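Local coordinates for mitogen-activated protein kinase kinase kinase 15 (Homo sapiens, PDB 6V0M) that acts as a serine/threonine kinase that activates MAP kinase kinases, its sterile alpha-motif domain probably helping apoptosis signal-regulating kinases to assemble into complexes, at residues Glu22-Glu26 against Glu27-Leu31; Gly50-Leu53 against Cys54-Trp57; Ser61-Arg64 against Arg65-Ala69. One frame throughout, in Å; residues are numbered along the deposited sequence.

Interaction 1 (Glu22-Glu26 against Glu27-Leu31)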
loop_
_atom_site.group_PDB
_atom_site.type_symbol
_atom_site.label_atom_id
_atom_site.label_comp_id
_atom_site.label_asym_id
_atom_site.label_seq_id
_atom_site.Cartn_x
_atom_site.Cartn_y
_atom_site.Cartn_z
ATOM N N GLU A 22 -3.816 5.322 -9.365
ATOM C CA GLU A 22 -4.505 6.634 -9.374
ATOM C C GLU A 22 -5.434 6.830 -8.202
ATOM O O GLU A 22 -5.423 7.881 -7.552
ATOM C CB GLU A 22 -5.263 6.856 -10.681
ATOM C CG GLU A 22 -4.348 7.137 -11.841
ATOM C CD GLU A 22 -5.062 7.190 -13.185
ATOM O OE1 GLU A 22 -6.315 7.203 -13.181
ATOM O OE2 GLU A 22 -4.357 7.253 -14.232
ATOM N N LYS A 23 -6.209 5.781 -7.891
ATOM C CA LYS A 23 -7.102 5.790 -6.770
ATOM C C LYS A 23 -6.386 6.033 -5.440
ATOM O O LYS A 23 -6.819 6.907 -4.620
ATOM C CB LYS A 23 -7.899 4.470 -6.718
ATOM C CG LYS A 23 -9.076 4.483 -7.643
ATOM C CD LYS A 23 -9.690 3.088 -7.812
ATOM C CE LYS A 23 -10.375 2.561 -6.567
ATOM N NZ LYS A 23 -10.575 1.077 -6.714
ATOM N N ILE A 24 -5.282 5.299 -5.207
ATOM C CA ILE A 24 -4.532 5.490 -3.992
ATOM C C ILE A 24 -3.895 6.877 -3.853
ATOM O O ILE A 24 -3.955 7.549 -2.795
ATOM C CB ILE A 24 -3.488 4.359 -3.864
ATOM C CG1 ILE A 24 -4.295 3.067 -3.686
ATOM C CG2 ILE A 24 -2.633 4.605 -2.660
ATOM C CD1 ILE A 24 -3.441 1.795 -3.700
ATOM N N VAL A 25 -3.316 7.335 -4.964
ATOM C CA VAL A 25 -2.713 8.676 -5.004
ATOM C C VAL A 25 -3.768 9.753 -4.784
ATOM O O VAL A 25 -3.543 10.724 -4.056
ATOM C CB VAL A 25 -1.964 8.833 -6.340
ATOM C CG1 VAL A 25 -1.691 10.326 -6.654
ATOM C CG2 VAL A 25 -0.699 7.938 -6.316
ATOM N N GLU A 26 -4.928 9.603 -5.410
ATOM C CA GLU A 26 -6.013 10.629 -5.251
ATOM C C GLU A 26 -6.478 10.785 -3.825
ATOM O O GLU A 26 -6.909 11.836 -3.456
ATOM C CB GLU A 26 -7.182 10.281 -6.135
ATOM C CG GLU A 26 -6.859 10.532 -7.594
ATOM C CD GLU A 26 -7.949 10.031 -8.519
ATOM O OE1 GLU A 26 -8.903 9.398 -8.023
ATOM O OE2 GLU A 26 -7.823 10.243 -9.747
ATOM N N GLU A 27 -6.341 9.729 -3.002
ATOM C CA GLU A 27 -6.639 9.815 -1.577
ATOM C C GLU A 27 -5.540 10.414 -0.740
ATOM O O GLU A 27 -5.736 10.701 0.442
ATOM C CB GLU A 27 -7.010 8.431 -1.022
ATOM C CG GLU A 27 -8.268 7.797 -1.546
ATOM C CD GLU A 27 -9.507 8.668 -1.366
ATOM O OE1 GLU A 27 -9.693 9.341 -0.329
ATOM O OE2 GLU A 27 -10.290 8.739 -2.337
ATOM N N GLY A 28 -4.368 10.687 -1.332
ATOM C CA GLY A 28 -3.325 11.375 -0.616
ATOM C C GLY A 28 -2.625 10.433 0.380
ATOM O O GLY A 28 -2.044 10.866 1.339
ATOM N N TYR A 29 -2.730 9.137 0.129
ATOM C CA TYR A 29 -1.872 8.155 0.887
ATOM C C TYR A 29 -0.396 8.380 0.545
ATOM O O TYR A 29 -0.032 8.589 -0.576
ATOM C CB TYR A 29 -2.242 6.716 0.617
ATOM C CG TYR A 29 -3.537 6.219 1.209
ATOM C CD1 TYR A 29 -3.645 5.921 2.554
ATOM C CD2 TYR A 29 -4.651 6.006 0.436
ATOM C CE1 TYR A 29 -4.780 5.398 3.094
ATOM C CE2 TYR A 29 -5.839 5.566 0.992
ATOM C CZ TYR A 29 -5.891 5.256 2.336
ATOM O OH TYR A 29 -7.039 4.814 2.889
ATOM N N THR A 30 0.448 8.299 1.565
ATOM C CA THR A 30 1.914 8.276 1.391
ATOM C C THR A 30 2.314 6.829 1.602
ATOM O O THR A 30 1.553 6.001 2.166
ATOM C CB THR A 30 2.607 9.162 2.419
ATOM O OG1 THR A 30 2.355 8.653 3.734
ATOM C CG2 THR A 30 2.145 10.595 2.412
ATOM N N LEU A 31 3.551 6.539 1.202
ATOM C CA LEU A 31 4.113 5.226 1.430
ATOM C C LEU A 31 4.136 4.981 2.931
ATOM O O LEU A 31 3.796 3.885 3.399
ATOM C CB LEU A 31 5.501 5.120 0.803
ATOM C CG LEU A 31 6.209 3.762 0.862
ATOM C CD1 LEU A 31 5.346 2.650 0.406
ATOM C CD2 LEU A 31 7.466 3.857 -0.007
#
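The backbone N of E27 is shared by two carbonyls of the last helical turn. E27 N donates to K23 O at 3.3 Å, the donor tilted 28° from the carbonyl plane. A weak bond joins E27 N to I24 O at 3.2 Å. G28 N then gives the shorter bond, to V25 O at 2.8 Å, from above the plane of that carbonyl. G28 has a positive phi, 76°, so the chain turns out of the helix here. Together with the bonds back into the last turn this makes a Schellman motif, a common way of ending an alpha helix.

With its CG anti to the carbonyl carbon, chi1 -65°, E27 sets CG 3.5 Å from K23 O; beyond it the chain bends. E26 OE1 and E27 OE2 are 5.9 Å apart, so any repulsion is probably modest.

Beyond the glycine, Y29 comes back against I24. The two side chains run nearly perpendicular. I24 CG2 meets Y29 CB at 3.9 Å. The ring presents an edge to the backbone: I24 O lies in its plane, 3.6 Å from Y29 CD2. T30 is the N-cap of the next helix, its side chain capping a backbone N there.

The turn joins helix 18-26 to helix 31-37. I24 packs on L11 of helix 4-13, and L31 on E6 and W10 of the same helix. Y29 touches I38 and L46. K23 NZ bonds to L46 O, tying helix 18-26 to the loop after helix 40-45.

Interaction 2 (Gly50-Leu53 against Cys54-Trp57); sequences GGLL and CRLW
G50 starts the row of bonds, its O accepting C54 N at 2.8 Å. The same oxygen sits against the CB of C54. G51 follows with a straight bond: R55 N reaches G51 O at 3.0 Å, with 171° at the hydrogen. The R55 side chain then curls back over this peptide. Its chain bends at chi3 (-47°), which brings the guanidinium down on the backbone. One face of the group covers G51 O and L52 N, both lying under its outer part. R55 NH1 comes within 3.5 Å of G51 C. There is no CB on G51, so the flat group meets bare backbone there.

L52 takes part twice. Its O receives L56 N at 2.7 Å, nearly along the C=O axis, the shortest bond of the four. L52 CB lies 3.8 Å from R55 NH2, and the two side chains meet roughly at right angles. On the other flank L52 CG and L56 CD1 are 4.5 Å apart, a loose apolar contact along the helix. L53 closes the row, its O accepting W57 N at 2.9 Å. W57 CB also rests on L53 O, at 3.2 Å.

These two turns begin helix 50-70. The leucines face inward: L52 packs on A16, L53 on L43 and R44 of helix 40-45, and L56 on W10 and L11 of helix 4-13. W57 leans on K40 and L43. R55 NE bonds to Q14 O, linking the start of this helix to the loop after helix 4-13.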
loop_
_atom_site.group_PDB
_atom_site.type_symbol
_atom_site.label_atom_id
_atom_site.label_comp_id
_atom_site.label_asym_id
_atom_site.label_seq_id
_atom_site.Cartn_x
_atom_site.Cartn_y
_atom_site.Cartn_z
ATOM N N GLY A 50 -8.790 -8.625 -5.116
ATOM C CA GLY A 50 -8.239 -9.589 -4.143
ATOM C C GLY A 50 -6.748 -9.849 -4.274
ATOM O O GLY A 50 -6.026 -9.922 -3.273
ATOM N N GLY A 51 -6.285 -10.064 -5.507
ATOM C CA GLY A 51 -4.882 -10.381 -5.789
ATOM C C GLY A 51 -3.950 -9.299 -5.283
ATOM O O GLY A 51 -2.998 -9.523 -4.521
ATOM N N LEU A 52 -4.216 -8.055 -5.690
ATOM C CA LEU A 52 -3.397 -6.949 -5.249
ATOM C C LEU A 52 -3.522 -6.744 -3.750
ATOM O O LEU A 52 -2.524 -6.472 -3.086
ATOM C CB LEU A 52 -3.752 -5.635 -5.973
ATOM C CG LEU A 52 -3.025 -4.402 -5.468
ATOM C CD1 LEU A 52 -1.573 -4.567 -5.851
ATOM C CD2 LEU A 52 -3.668 -3.182 -6.160
ATOM N N LEU A 53 -4.749 -6.861 -3.223
ATOM C CA LEU A 53 -4.966 -6.640 -1.823
ATOM C C LEU A 53 -4.159 -7.670 -1.026
ATOM O O LEU A 53 -3.498 -7.347 -0.062
ATOM C CB LEU A 53 -6.418 -6.755 -1.499
ATOM C CG LEU A 53 -6.769 -6.223 -0.116
ATOM C CD1 LEU A 53 -8.224 -5.656 -0.207
ATOM C CD2 LEU A 53 -6.586 -7.227 0.978
ATOM N N CYS A 54 -4.155 -8.893 -1.527
ATOM C CA CYS A 54 -3.428 -10.021 -0.835
ATOM C C CYS A 54 -1.930 -9.736 -0.801
ATOM O O CYS A 54 -1.327 -9.720 0.272
ATOM C CB CYS A 54 -3.754 -11.254 -1.555
ATOM S SG CYS A 54 -2.856 -12.665 -0.970
ATOM N N ARG A 55 -1.391 -9.384 -1.972
ATOM C CA ARG A 55 0.014 -9.037 -2.159
ATOM C C ARG A 55 0.452 -7.856 -1.368
ATOM O O ARG A 55 1.519 -7.855 -0.712
ATOM C CB ARG A 55 0.275 -8.715 -3.673
ATOM C CG ARG A 55 0.373 -10.006 -4.418
ATOM C CD ARG A 55 0.848 -9.915 -5.855
ATOM N NE ARG A 55 0.173 -8.885 -6.541
ATOM C CZ ARG A 55 -0.862 -9.019 -7.341
ATOM N NH1 ARG A 55 -1.491 -10.173 -7.607
ATOM N NH2 ARG A 55 -1.334 -7.927 -7.843
ATOM N N LEU A 56 -0.342 -6.781 -1.465
ATOM C CA LEU A 56 -0.022 -5.568 -0.801
ATOM C C LEU A 56 -0.031 -5.734 0.737
ATOM O O LEU A 56 0.922 -5.320 1.438
ATOM C CB LEU A 56 -0.993 -4.495 -1.292
ATOM C CG LEU A 56 -0.552 -3.093 -1.010
ATOM C CD1 LEU A 56 -1.204 -2.169 -2.043
ATOM C CD2 LEU A 56 -0.956 -2.820 0.410
ATOM N N TRP A 57 -1.082 -6.369 1.244
ATOM C CA TRP A 57 -1.177 -6.566 2.666
ATOM C C TRP A 57 -0.083 -7.513 3.182
ATOM O O TRP A 57 0.405 -7.348 4.302
ATOM C CB TRP A 57 -2.555 -7.117 3.030
ATOM C CG TRP A 57 -2.758 -7.197 4.457
ATOM C CD1 TRP A 57 -2.879 -8.319 5.213
ATOM C CD2 TRP A 57 -2.854 -6.078 5.353
ATOM N NE1 TRP A 57 -3.010 -7.978 6.525
ATOM C CE2 TRP A 57 -3.033 -6.601 6.635
ATOM C CE3 TRP A 57 -2.811 -4.706 5.188
ATOM C CZ2 TRP A 57 -3.160 -5.775 7.760
ATOM C CZ3 TRP A 57 -3.007 -3.888 6.319
ATOM C CH2 TRP A 57 -3.163 -4.429 7.553
#

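Interaction 3 (Ser61-Arg64 against Arg65-Ala69)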
loop_
_atom_site.group_PDB
_atom_site.type_symbol
_atom_site.label_atom_id
_atom_site.label_comp_id
_atom_site.label_asym_id
_atom_site.label_seq_id
_atom_site.Cartn_x
_atom_site.Cartn_y
_atom_site.Cartn_z
ATOM N N SER A 61 2.349 -6.377 6.084
ATOM C CA SER A 61 2.395 -7.184 7.280
ATOM C C SER A 61 3.821 -7.669 7.609
ATOM O O SER A 61 4.212 -7.655 8.785
ATOM C CB SER A 61 1.462 -8.392 7.192
ATOM O OG SER A 61 0.157 -7.941 6.946
ATOM N N GLN A 62 4.560 -8.090 6.588
ATOM C CA GLN A 62 5.971 -8.497 6.780
ATOM C C GLN A 62 6.855 -7.351 7.257
ATOM O O GLN A 62 7.744 -7.546 8.133
ATOM C CB GLN A 62 6.560 -9.026 5.480
ATOM C CG GLN A 62 5.929 -10.312 4.997
ATOM C CD GLN A 62 6.548 -10.751 3.685
ATOM O OE1 GLN A 62 7.782 -10.888 3.582
ATOM N NE2 GLN A 62 5.704 -10.980 2.682
ATOM N N TYR A 63 6.620 -6.143 6.711
ATOM C CA TYR A 63 7.327 -4.954 7.140
ATOM C C TYR A 63 7.025 -4.692 8.610
ATOM O O TYR A 63 7.970 -4.499 9.400
ATOM C CB TYR A 63 6.984 -3.698 6.297
ATOM C CG TYR A 63 7.585 -2.471 6.852
ATOM C CD1 TYR A 63 9.002 -2.244 6.787
ATOM C CD2 TYR A 63 6.816 -1.585 7.572
ATOM C CE1 TYR A 63 9.540 -1.136 7.365
ATOM C CE2 TYR A 63 7.338 -0.426 8.095
ATOM C CZ TYR A 63 8.712 -0.220 8.008
ATOM O OH TYR A 63 9.317 0.909 8.534
ATOM N N ARG A 64 5.748 -4.753 8.976
ATOM C CA ARG A 64 5.343 -4.445 10.354
ATOM C C ARG A 64 5.846 -5.482 11.361
ATOM O O ARG A 64 6.284 -5.152 12.499
ATOM C CB ARG A 64 3.833 -4.273 10.493
ATOM C CG ARG A 64 3.288 -3.108 9.625
ATOM C CD ARG A 64 1.820 -2.968 9.828
ATOM N NE ARG A 64 1.304 -1.872 8.975
ATOM C CZ ARG A 64 0.031 -1.514 8.866
ATOM N NH1 ARG A 64 -0.935 -2.151 9.488
ATOM N NH2 ARG A 64 -0.293 -0.506 8.033
ATOM N N ARG A 65 5.815 -6.743 10.938
ATOM C CA ARG A 65 6.363 -7.839 11.791
ATOM C C ARG A 65 7.848 -7.692 12.021
ATOM O O ARG A 65 8.337 -7.919 13.138
ATOM C CB ARG A 65 6.018 -9.204 11.240
ATOM C CG ARG A 65 4.541 -9.574 11.492
ATOM C CD ARG A 65 4.198 -11.052 11.247
ATOM N NE ARG A 65 3.514 -11.156 9.957
ATOM C CZ ARG A 65 4.081 -11.499 8.799
ATOM N NH1 ARG A 65 5.356 -11.925 8.752
ATOM N NH2 ARG A 65 3.335 -11.505 7.694
ATOM N N ALA A 66 8.585 -7.343 10.968
ATOM C CA ALA A 66 10.017 -7.145 11.060
ATOM C C ALA A 66 10.359 -5.982 11.976
ATOM O O ALA A 66 11.305 -6.107 12.800
ATOM C CB ALA A 66 10.620 -6.916 9.688
ATOM N N GLN A 67 9.653 -4.846 11.784
ATOM C CA GLN A 67 9.841 -3.717 12.693
ATOM C C GLN A 67 9.571 -4.072 14.149
ATOM O O GLN A 67 10.385 -3.817 15.023
ATOM C CB GLN A 67 8.975 -2.540 12.247
ATOM C CG GLN A 67 9.064 -1.346 13.146
ATOM C CD GLN A 67 8.177 -0.232 12.653
ATOM O OE1 GLN A 67 8.682 0.761 12.181
ATOM N NE2 GLN A 67 6.850 -0.424 12.693
ATOM N N GLU A 68 8.462 -4.747 14.418
ATOM C CA GLU A 68 8.080 -5.083 15.777
ATOM C C GLU A 68 9.028 -6.127 16.319
ATOM O O GLU A 68 9.415 -6.083 17.515
ATOM C CB GLU A 68 6.610 -5.603 15.846
ATOM C CG GLU A 68 6.123 -5.927 17.260
ATOM C CD GLU A 68 5.000 -6.975 17.334
ATOM O OE1 GLU A 68 4.602 -7.580 16.302
ATOM O OE2 GLU A 68 4.524 -7.208 18.471
ATOM N N ALA A 69 9.409 -7.085 15.470
ATOM C CA ALA A 69 10.344 -8.166 15.866
ATOM C C ALA A 69 11.702 -7.595 16.214
ATOM O O ALA A 69 12.420 -8.153 17.101
ATOM C CB ALA A 69 10.490 -9.190 14.727
HETATM O O HOH W 1 5.600 -2.677 13.567
#
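R65 reaches back along the helix over S61. R65 N donates to S61 O at 2.8 Å, and the side chain then stays with that oxygen. R65 CB lies 3.4 Å from S61 O, and R65 CG lies 3.3 Å from S61 O. CG stands beside the backbone N, chi1 -75°, which starts the chain toward the preceding turn. CD only skirts the oxygen. R65 NE is 3.8 Å from S61 O, and CZ passes over it too. A turn at chi3 (-103°) lays the guanidinium flat, one face over S61 O and Q62 CA. At the tip R65 NH2 meets S61 CB at 3.7 Å. R65 NH2 also lies 3.9 Å from Q62 CG. The Q62 amide lies almost parallel to the guanidinium, the planes 13° apart.

Q67 forms the other flank. Its N bonds to Y63 O. Its side chain is extended, and a water links it back to the backbone. The water accepts from Q67 NE2 at 2.7 Å and donates to R64 O at 2.8 Å. R64 O also takes E68 N, so it accepts two bonds. The ring of Y63 stands obliquely to the Q67 amide.

Y63 and Q67 also touch helix 31-37. R64 spans to the end of that helix, with NE on L35 O and NH2 on I38 O. S61 OG returns to W57 O. These are the i to i+4 contacts of a regular alpha helix, in the outer end of the long C-terminal helix that closes the five-helix sterile alpha-motif fold.

Overall arrangement
The three contacts follow one another along the chain; none nests in or crosses another. Interaction 1 comes first. It closes the turn between helix 18-26 and helix 31-37. Interactions 2 and 3 close no loop, since both are stretches of helix 50-70. Interaction 2 opens that helix against helices 4-13 and 40-45. Interaction 3 lies near its outer end, its centre about 17 Å from that of interaction 2. The two touch where W57 CH2 packs on R64 NH1 at 3.7 Å. Interaction 1 lies across the centre of the chain from both. Helix 4-13 packs against interactions 1 and 2. Helix 31-37, which follows interaction 1, meets interaction 3.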